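Local coordinates for GCN5-related N-acetyltransferase (Kribbella flavida, PDB 4MY0), which binds acetyl-CoA and probably transfers its acetyl group to an amine, perhaps that of an aminoglycoside, at residues C[58-71]-C[82-94]. Residues are numbered along the deposited sequence; the frame is centred on the assembly and turned at random.
Sequences SGDEVVAAARIWDF and MAGIAGVVVAPEY. With AC8 ([(2R,3R,4R,5R)-5-(6-amino-9H-purin-9-yl)-3,4-bis(phosphonooxy)tetrahydrofuran-2-yl]methyl (3R)-3-hydroxy-2,2-dimethyl-4-oxo-4-({3-oxo-3-[(2-sulfanylethyl)amino]propyl}amino)butyl dihydrogen diphosphate), chain L.
An antiparallel hairpin, strand 61-75 against strand 78-90, pairs A65 with V89 and R67 with A86 in the N-terminal GNAT domain, illustrating how a bulged strand can pair with one neighbour along one edge and bind a cofactor along the other. Between these two pairs the register slips by one residue at G87, whose positive phi (55°) suits glycine. Beyond the bulge, A65 N still bonds V89 O (2.9 Å), while V88 O accepts a hydrogen bond from N4P of the coenzyme A derivative AC8 (2.8 Å) and V90 N donates to its O9P (3.0 Å), the beta-like pantetheine grip familiar from GNAT enzymes. At the far end, the indole edge of W69 meets A86 CB at NE1 (3.7 Å), and selenomethionine M82, bent at chi2 and chi3, brings SE to the edge of the F71 ring, a Met-aromatic contact. At the cofactor end, A91 N bonds V63 O at 2.8 Å. Holding CG beside its own backbone N (chi1 -81°), Y94 turns one ring face to V63, and its OH, like S58 OG, hydrogen-bonds D6 OD1. An alanine in place of Y94 would probably cost D6 one of these two hydroxyl partners and leave V63 CG2 without the ring face it packs on, its centroid 3.6 Å from that methyl.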
ATOM      1  N   SER C  58     -42.230   8.836  13.959  1.00 33.32           N
ATOM      2  CA  SER C  58     -43.281   9.142  12.995  1.00 37.20           C
ATOM      3  C   SER C  58     -44.360   8.084  13.200  1.00 36.38           C
ATOM      4  O   SER C  58     -44.152   6.902  12.887  1.00 35.50           O
ATOM      5  CB  SER C  58     -42.737   9.080  11.566  1.00 38.77           C
ATOM      6  OG  SER C  58     -43.724   9.468  10.622  1.00 38.53           O
ATOM      7  N   GLY C  59     -45.508   8.493  13.737  1.00 39.33           N
ATOM      8  CA  GLY C  59     -46.485   7.529  14.207  1.00 36.60           C
ATOM      9  C   GLY C  59     -45.862   6.840  15.405  1.00 39.36           C
ATOM     10  O   GLY C  59     -45.513   7.507  16.384  1.00 41.49           O
ATOM     11  N   ASP C  60     -45.697   5.520  15.327  1.00 44.24           N
ATOM     12  CA  ASP C  60     -44.950   4.793  16.356  1.00 50.68           C
ATOM     13  C   ASP C  60     -43.654   4.150  15.828  1.00 45.70           C
ATOM     14  O   ASP C  60     -43.101   3.243  16.449  1.00 47.85           O
ATOM     15  CB  ASP C  60     -45.838   3.763  17.073  1.00 63.42           C
ATOM     16  CG  ASP C  60     -46.591   2.867  16.112  1.00 74.85           C
ATOM     17  OD1 ASP C  60     -45.968   1.924  15.575  1.00 78.93           O
ATOM     18  OD2 ASP C  60     -47.804   3.098  15.905  1.00 77.36           O
ATOM     19  N   GLU C  61     -43.164   4.627  14.689  1.00 37.35           N
ATOM     20  CA  GLU C  61     -41.873   4.170  14.183  1.00 36.67           C
ATOM     21  C   GLU C  61     -40.750   5.130  14.612  1.00 31.78           C
ATOM     22  O   GLU C  61     -40.855   6.348  14.406  1.00 27.60           O
ATOM     23  CB  GLU C  61     -41.907   4.066  12.658  1.00 42.75           C
ATOM     24  CG  GLU C  61     -41.133   2.890  12.099  1.00 55.30           C
ATOM     25  CD  GLU C  61     -41.898   1.578  12.224  1.00 65.90           C
ATOM     26  OE1 GLU C  61     -43.035   1.493  11.706  1.00 66.92           O
ATOM     27  OE2 GLU C  61     -41.363   0.633  12.843  1.00 70.48           O
ATOM     28  N   VAL C  62     -39.684   4.591  15.209  1.00 32.39           N
ATOM     29  CA  VAL C  62     -38.523   5.407  15.582  1.00 29.06           C
ATOM     30  C   VAL C  62     -37.774   5.800  14.314  1.00 25.86           C
ATOM     31  O   VAL C  62     -37.430   4.964  13.499  1.00 24.41           O
ATOM     32  CB  VAL C  62     -37.573   4.677  16.558  1.00 32.52           C
ATOM     33  CG1 VAL C  62     -36.275   5.470  16.728  1.00 32.23           C
ATOM     34  CG2 VAL C  62     -38.246   4.456  17.918  1.00 30.90           C
ATOM     35  N   VAL C  63     -37.523   7.087  14.147  1.00 25.09           N
ATOM     36  CA  VAL C  63     -36.962   7.598  12.897  1.00 22.77           C
ATOM     37  C   VAL C  63     -35.602   8.291  13.156  1.00 23.32           C
ATOM     38  O   VAL C  63     -34.784   8.490  12.242  1.00 21.22           O
ATOM     39  CB  VAL C  63     -38.046   8.514  12.266  1.00 35.44           C
ATOM     40  CG1 VAL C  63     -37.477   9.704  11.566  1.00 41.18           C
ATOM     41  CG2 VAL C  63     -38.984   7.685  11.375  1.00 29.44           C
ATOM     42  N   ALA C  64     -35.345   8.624  14.420  1.00 23.24           N
ATOM     43  CA  ALA C  64     -34.093   9.296  14.800  1.00 22.87           C
ATOM     44  C   ALA C  64     -33.825   9.141  16.295  1.00 22.57           C
ATOM     45  O   ALA C  64     -34.754   8.926  17.087  1.00 19.39           O
ATOM     46  CB  ALA C  64     -34.135  10.783  14.414  1.00 18.25           C
ATOM     47  N   ALA C  65     -32.563   9.234  16.697  1.00 21.42           N
ATOM     48  CA  ALA C  65     -32.238   9.064  18.119  1.00 23.60           C
ATOM     49  C   ALA C  65     -30.895   9.693  18.463  1.00 21.84           C
ATOM     50  O   ALA C  65     -30.032   9.821  17.604  1.00 17.86           O
ATOM     51  CB  ALA C  65     -32.249   7.568  18.505  1.00 21.19           C
ATOM     52  N   ALA C  66     -30.735  10.089  19.721  1.00 20.00           N
ATOM     53  CA  ALA C  66     -29.485  10.663  20.209  1.00 22.70           C
ATOM     54  C   ALA C  66     -29.454  10.480  21.704  1.00 21.97           C
ATOM     55  O   ALA C  66     -30.511  10.440  22.355  1.00 26.15           O
ATOM     56  CB  ALA C  66     -29.392  12.140  19.870  1.00 17.48           C
ATOM     57  N   ARG C  67     -28.262  10.351  22.268  0.56 20.78           N
ATOM     58  CA  ARG C  67     -28.162  10.230  23.717  0.56 25.02           C
ATOM     59  C   ARG C  67     -27.206  11.256  24.322  0.56 23.20           C
ATOM     60  O   ARG C  67     -26.377  11.855  23.626  0.56 19.75           O
ATOM     61  CB  ARG C  67     -27.810   8.796  24.141  0.56 29.64           C
ATOM     62  CG  ARG C  67     -26.470   8.304  23.660  0.56 32.19           C
ATOM     63  CD  ARG C  67     -26.387   6.772  23.681  0.56 33.58           C
ATOM     64  NE  ARG C  67     -25.650   6.289  22.516  0.56 34.61           N
ATOM     65  CZ  ARG C  67     -24.353   5.993  22.510  0.56 34.81           C
ATOM     66  NH1 ARG C  67     -23.787   5.575  21.389  0.56 27.09           N
ATOM     67  NH2 ARG C  67     -23.620   6.109  23.617  0.56 36.29           N
ATOM     68  N   ILE C  68     -27.349  11.459  25.626  1.00 24.26           N
ATOM     69  CA  ILE C  68     -26.589  12.464  26.342  1.00 25.05           C
ATOM     70  C   ILE C  68     -25.763  11.827  27.457  1.00 23.46           C
ATOM     71  O   ILE C  68     -26.327  11.305  28.410  1.00 25.96           O
ATOM     72  CB  ILE C  68     -27.556  13.478  26.980  1.00 26.75           C
ATOM     73  CG1 ILE C  68     -28.462  14.085  25.914  1.00 25.38           C
ATOM     74  CG2 ILE C  68     -26.799  14.587  27.723  1.00 23.20           C
ATOM     75  CD1 ILE C  68     -29.513  15.000  26.494  1.00 26.70           C
ATOM     76  N   TRP C  69     -24.435  11.881  27.344  1.00 22.51           N
ATOM     77  CA  TRP C  69     -23.571  11.474  28.456  1.00 24.20           C
ATOM     78  C   TRP C  69     -23.582  12.544  29.534  1.00 27.03           C
ATOM     79  O   TRP C  69     -23.472  13.742  29.221  1.00 28.26           O
ATOM     80  CB  TRP C  69     -22.122  11.298  27.987  1.00 23.15           C
ATOM     81  CG  TRP C  69     -21.850  10.057  27.203  1.00 26.09           C
ATOM     82  CD1 TRP C  69     -21.764   9.948  25.845  1.00 26.40           C
ATOM     83  CD2 TRP C  69     -21.592   8.752  27.729  1.00 26.82           C
ATOM     84  NE1 TRP C  69     -21.486   8.650  25.495  1.00 28.74           N
ATOM     85  CE2 TRP C  69     -21.373   7.896  26.635  1.00 27.98           C
ATOM     86  CE3 TRP C  69     -21.531   8.224  29.022  1.00 30.88           C
ATOM     87  CZ2 TRP C  69     -21.095   6.537  26.794  1.00 29.19           C
ATOM     88  CZ3 TRP C  69     -21.262   6.879  29.182  1.00 31.03           C
ATOM     89  CH2 TRP C  69     -21.041   6.051  28.079  1.00 30.70           C
ATOM     90  N   ASP C  70     -23.691  12.125  30.794  1.00 26.31           N
ATOM     91  CA  ASP C  70     -23.595  13.037  31.932  1.00 30.57           C
ATOM     92  C   ASP C  70     -22.129  13.219  32.332  1.00 30.84           C
ATOM     93  O   ASP C  70     -21.661  12.637  33.312  1.00 34.85           O
ATOM     94  CB  ASP C  70     -24.414  12.509  33.120  1.00 41.89           C
ATOM     95  CG  ASP C  70     -24.087  11.062  33.460  1.00 49.65           C
ATOM     96  OD1 ASP C  70     -23.703  10.303  32.538  1.00 49.53           O
ATOM     97  OD2 ASP C  70     -24.209  10.690  34.649  1.00 55.08           O
ATOM     98  N   PHE C  71     -21.397  14.015  31.559  1.00 28.56           N
ATOM     99  CA  PHE C  71     -19.972  14.220  31.824  1.00 27.27           C
ATOM    100  C   PHE C  71     -19.760  15.408  32.738  1.00 27.88           C
ATOM    101  O   PHE C  71     -20.695  16.148  33.029  1.00 28.30           O
ATOM    102  CB  PHE C  71     -19.232  14.557  30.533  1.00 22.38           C
ATOM    103  CG  PHE C  71     -19.038  13.398  29.597  1.00 23.07           C
ATOM    104  CD1 PHE C  71     -18.658  12.149  30.068  1.00 26.61           C
ATOM    105  CD2 PHE C  71     -19.198  13.581  28.227  1.00 22.11           C
ATOM    106  CE1 PHE C  71     -18.455  11.088  29.183  1.00 30.96           C
ATOM    107  CE2 PHE C  71     -18.997  12.533  27.331  1.00 27.24           C
ATOM    108  CZ  PHE C  71     -18.633  11.279  27.813  1.00 30.35           C
HETATM  109  N   MSE C  82     -21.263  18.824  31.910  1.00 23.13           N
HETATM  110  CA  MSE C  82     -21.242  18.916  30.462  1.00 22.00           C
HETATM  111  C   MSE C  82     -22.106  17.848  29.815  1.00 26.16           C
HETATM  112  O   MSE C  82     -22.085  16.691  30.231  1.00 24.70           O
HETATM  113  CB  MSE C  82     -19.798  18.808  29.957  1.00 22.23           C
HETATM  114  CG  MSE C  82     -19.662  19.070  28.463  1.00 21.91           C
HETATM  115 SE   MSE C  82     -19.651  17.396  27.456  0.74 28.83          SE
HETATM  116  CE  MSE C  82     -17.736  17.092  27.616  1.00 20.95           C
ATOM    117  N   ALA C  83     -22.872  18.231  28.799  1.00 24.61           N
ATOM    118  CA  ALA C  83     -23.718  17.269  28.098  1.00 22.69           C
ATOM    119  C   ALA C  83     -22.995  16.743  26.862  1.00 21.80           C
ATOM    120  O   ALA C  83     -22.903  17.438  25.848  1.00 22.07           O
ATOM    121  CB  ALA C  83     -25.030  17.916  27.694  1.00 21.98           C
ATOM    122  N   GLY C  84     -22.500  15.515  26.924  1.00 19.59           N
ATOM    123  CA  GLY C  84     -21.763  14.971  25.783  1.00 24.24           C
ATOM    124  C   GLY C  84     -22.702  14.238  24.837  1.00 24.21           C
ATOM    125  O   GLY C  84     -23.248  13.197  25.193  1.00 25.78           O
ATOM    126  N   ILE C  85     -22.893  14.777  23.635  1.00 21.10           N
ATOM    127  CA  ILE C  85     -23.892  14.239  22.715  1.00 20.96           C
ATOM    128  C   ILE C  85     -23.287  13.089  21.908  1.00 20.92           C
ATOM    129  O   ILE C  85     -22.201  13.233  21.333  1.00 20.31           O
ATOM    130  CB  ILE C  85     -24.445  15.341  21.760  1.00 20.08           C
ATOM    131  CG1 ILE C  85     -24.735  16.636  22.532  1.00 17.38           C
ATOM    132  CG2 ILE C  85     -25.718  14.842  21.013  1.00 17.72           C
ATOM    133  CD1 ILE C  85     -25.610  16.468  23.825  1.00 19.49           C
ATOM    134  N   ALA C  86     -23.970  11.940  21.881  1.00 23.27           N
ATOM    135  CA  ALA C  86     -23.453  10.751  21.190  1.00 22.24           C
ATOM    136  C   ALA C  86     -24.530  10.002  20.418  1.00 21.86           C
ATOM    137  O   ALA C  86     -25.726  10.136  20.702  1.00 22.38           O
ATOM    138  CB  ALA C  86     -22.777   9.797  22.179  1.00 21.21           C
ATOM    139  N   GLY C  87     -24.092   9.191  19.461  1.00 19.57           N
ATOM    140  CA  GLY C  87     -24.985   8.343  18.692  1.00 22.17           C
ATOM    141  C   GLY C  87     -26.109   9.106  18.013  1.00 24.17           C
ATOM    142  O   GLY C  87     -27.262   8.681  18.072  1.00 21.67           O
ATOM    143  N   VAL C  88     -25.794  10.235  17.384  1.00 16.13           N
ATOM    144  CA  VAL C  88     -26.824  10.975  16.657  1.00 17.17           C
ATOM    145  C   VAL C  88     -27.125  10.272  15.334  1.00 21.76           C
ATOM    146  O   VAL C  88     -26.263  10.223  14.458  1.00 16.00           O
ATOM    147  CB  VAL C  88     -26.402  12.428  16.387  1.00 18.48           C
ATOM    148  CG1 VAL C  88     -27.592  13.233  15.786  1.00 15.51           C
ATOM    149  CG2 VAL C  88     -25.945  13.075  17.686  1.00 18.73           C
ATOM    150  N   VAL C  89     -28.339   9.723  15.185  1.00 19.23           N
ATOM    151  CA  VAL C  89     -28.689   8.947  13.980  1.00 21.41           C
ATOM    152  C   VAL C  89     -30.086   9.282  13.458  1.00 23.41           C
ATOM    153  O   VAL C  89     -31.008   9.485  14.240  1.00 20.43           O
ATOM    154  CB  VAL C  89     -28.581   7.417  14.222  1.00 19.47           C
ATOM    155  CG1 VAL C  89     -27.143   7.045  14.608  1.00 21.08           C
ATOM    156  CG2 VAL C  89     -29.532   6.974  15.315  1.00 17.22           C
ATOM    157  N   VAL C  90     -30.231   9.360  12.138  1.00 20.31           N
ATOM    158  CA  VAL C  90     -31.543   9.571  11.510  1.00 18.03           C
ATOM    159  C   VAL C  90     -31.716   8.530  10.395  1.00 20.40           C
ATOM    160  O   VAL C  90     -30.765   8.275   9.631  1.00 18.07           O
ATOM    161  CB  VAL C  90     -31.663  10.988  10.926  1.00 17.41           C
ATOM    162  CG1 VAL C  90     -33.025  11.176  10.217  1.00 18.17           C
ATOM    163  CG2 VAL C  90     -31.449  12.069  12.030  1.00 17.97           C
ATOM    164  N   ALA C  91     -32.892   7.894  10.313  1.00 16.99           N
ATOM    165  CA  ALA C  91     -33.124   6.873   9.270  1.00 20.14           C
ATOM    166  C   ALA C  91     -32.928   7.487   7.876  1.00 17.63           C
ATOM    167  O   ALA C  91     -33.307   8.642   7.659  1.00 17.15           O
ATOM    168  CB  ALA C  91     -34.517   6.266   9.401  1.00 18.08           C
ATOM    169  N   PRO C  92     -32.323   6.727   6.933  1.00 18.65           N
ATOM    170  CA  PRO C  92     -31.950   7.305   5.628  1.00 18.82           C
ATOM    171  C   PRO C  92     -33.075   8.045   4.909  1.00 20.78           C
ATOM    172  O   PRO C  92     -32.836   9.146   4.392  1.00 17.64           O
ATOM    173  CB  PRO C  92     -31.499   6.081   4.816  1.00 17.17           C
ATOM    174  CG  PRO C  92     -30.899   5.162   5.859  1.00 20.34           C
ATOM    175  CD  PRO C  92     -31.828   5.337   7.082  1.00 17.33           C
ATOM    176  N   GLU C  93     -34.279   7.483   4.895  1.00 17.71           N
ATOM    177  CA  GLU C  93     -35.367   8.104   4.143  1.00 22.62           C
ATOM    178  C   GLU C  93     -35.974   9.278   4.914  1.00 25.28           C
ATOM    179  O   GLU C  93     -36.924   9.919   4.442  1.00 20.37           O
ATOM    180  CB  GLU C  93     -36.433   7.062   3.739  1.00 20.77           C
ATOM    181  CG  GLU C  93     -37.481   6.718   4.824  1.00 23.64           C
ATOM    182  CD  GLU C  93     -36.957   5.778   5.908  1.00 28.05           C
ATOM    183  OE1 GLU C  93     -37.783   5.111   6.585  1.00 29.35           O
ATOM    184  OE2 GLU C  93     -35.722   5.717   6.104  1.00 28.46           O
ATOM    185  N   TYR C  94     -35.408   9.581   6.087  1.00 18.70           N
ATOM    186  CA  TYR C  94     -35.873  10.738   6.857  1.00 17.96           C
ATOM    187  C   TYR C  94     -34.842  11.864   6.973  1.00 20.78           C
ATOM    188  O   TYR C  94     -35.126  12.882   7.600  1.00 17.62           O
ATOM    189  CB  TYR C  94     -36.380  10.316   8.245  1.00 18.24           C
ATOM    190  CG  TYR C  94     -37.786   9.780   8.191  1.00 20.54           C
ATOM    191  CD1 TYR C  94     -38.877  10.645   8.250  1.00 23.62           C
ATOM    192  CD2 TYR C  94     -38.029   8.420   8.032  1.00 22.00           C
ATOM    193  CE1 TYR C  94     -40.176  10.165   8.174  1.00 24.23           C
ATOM    194  CE2 TYR C  94     -39.331   7.932   7.947  1.00 26.11           C
ATOM    195  CZ  TYR C  94     -40.392   8.810   8.021  1.00 24.92           C
ATOM    196  OH  TYR C  94     -41.678   8.336   7.933  1.00 23.75           O
TER
HETATM  197  N1A AC8 L 400     -23.609  16.901   4.429  1.00 23.19           N
HETATM  198  O1A AC8 L 400     -32.015  18.669  10.223  1.00 21.14           O
HETATM  199  P1A AC8 L 400     -31.463  18.225   8.877  1.00 20.76           P
HETATM  200  C1B AC8 L 400     -27.313  19.713   6.571  1.00 23.95           C
HETATM  201  S1P AC8 L 400     -22.543  13.181  14.397  1.00 23.81           S
HETATM  202  C2A AC8 L 400     -23.787  18.234   4.381  1.00 22.28           C
HETATM  203  O2A AC8 L 400     -32.448  17.842   7.809  1.00 17.21           O
HETATM  204  P2A AC8 L 400     -30.667  15.472   9.161  1.00 20.04           P
HETATM  205  C2B AC8 L 400     -28.629  20.038   5.901  1.00 24.68           C
HETATM  206  O2B AC8 L 400     -28.401  20.459   4.550  1.00 29.90           O
HETATM  207  O2C AC8 L 400     -30.795  20.729   3.853  1.00 70.56           O
HETATM  208  C2P AC8 L 400     -23.751  12.731  13.103  1.00 24.40           C
HETATM  209  N3A AC8 L 400     -24.830  18.804   5.004  1.00 21.91           N
HETATM  210  O3A AC8 L 400     -30.414  17.060   9.196  1.00 23.57           O
HETATM  211  C3B AC8 L 400     -29.154  21.168   6.792  1.00 23.31           C
HETATM  212  O3B AC8 L 400     -28.476  22.382   6.452  1.00 27.38           O
HETATM  213  P3B AC8 L 400     -29.084  23.579   5.537  1.00 70.38           P
HETATM  214  O3C AC8 L 400     -29.511  18.646   3.277  1.00 71.19           O
HETATM  215  C3P AC8 L 400     -23.737  11.221  13.187  1.00 28.57           C
HETATM  216  C4A AC8 L 400     -25.712  18.031   5.694  1.00 23.41           C
HETATM  217  O4A AC8 L 400     -32.058  15.177   9.680  1.00 19.20           O
HETATM  218  C4B AC8 L 400     -28.639  20.831   8.179  1.00 25.11           C
HETATM  219  O4B AC8 L 400     -27.547  19.928   7.970  1.00 19.76           O
HETATM  220  O4C AC8 L 400     -28.915  20.821   2.146  1.00 70.24           O
HETATM  221  P4C AC8 L 400     -29.485  20.148   3.372  1.00 69.25           P
HETATM  222  N4P AC8 L 400     -24.579  10.485  12.248  1.00 25.14           N
HETATM  223  C5A AC8 L 400     -25.539  16.656   5.762  1.00 26.90           C
HETATM  224  O5A AC8 L 400     -30.228  14.962   7.819  1.00 19.76           O
HETATM  225  C5B AC8 L 400     -29.690  20.163   9.059  1.00 22.57           C
HETATM  226  O5B AC8 L 400     -30.490  19.324   8.233  1.00 24.35           O
HETATM  227  C5P AC8 L 400     -24.425  10.312  10.939  1.00 22.56           C
HETATM  228  O5P AC8 L 400     -23.519  10.865  10.326  1.00 20.98           O
HETATM  229  C6A AC8 L 400     -24.451  16.089   5.107  1.00 23.11           C
HETATM  230  N6A AC8 L 400     -24.243  14.748   5.139  1.00 22.49           N
HETATM  231  O6A AC8 L 400     -29.584  14.981  10.239  1.00 20.65           O
HETATM  232  C6P AC8 L 400     -25.421   9.386  10.280  1.00 20.66           C
HETATM  233  N7A AC8 L 400     -26.556  16.144   6.496  1.00 27.11           N
HETATM  234  O7A AC8 L 400     -29.639  22.953   4.280  1.00 66.54           O
HETATM  235  C7P AC8 L 400     -25.806   9.735   8.835  1.00 20.09           C
HETATM  236  C8A AC8 L 400     -27.336  17.186   6.884  1.00 28.59           C
HETATM  237  O8A AC8 L 400     -30.132  24.228   6.420  1.00 68.78           O
HETATM  238  N8P AC8 L 400     -26.543  11.001   8.871  1.00 18.92           N
HETATM  239  N9A AC8 L 400     -26.821  18.326   6.379  1.00 24.30           N
HETATM  240  O9A AC8 L 400     -27.868  24.441   5.272  1.00 72.01           O
HETATM  241  C9P AC8 L 400     -27.621  11.304   9.591  1.00 24.14           C
HETATM  242  O9P AC8 L 400     -28.131  10.473  10.325  1.00 19.56           O
HETATM  243  CAP AC8 L 400     -28.225  12.693   9.477  1.00 21.27           C
HETATM  244  OAP AC8 L 400     -28.199  13.126   8.116  1.00 24.03           O
HETATM  245  CBP AC8 L 400     -27.511  13.760  10.318  1.00 17.42           C
HETATM  246  CCP AC8 L 400     -28.176  15.115  10.025  1.00 20.75           C
HETATM  247  CDP AC8 L 400     -27.653  13.447  11.804  1.00 16.46           C
HETATM  248  CEP AC8 L 400     -26.037  13.857   9.962  1.00 14.19           C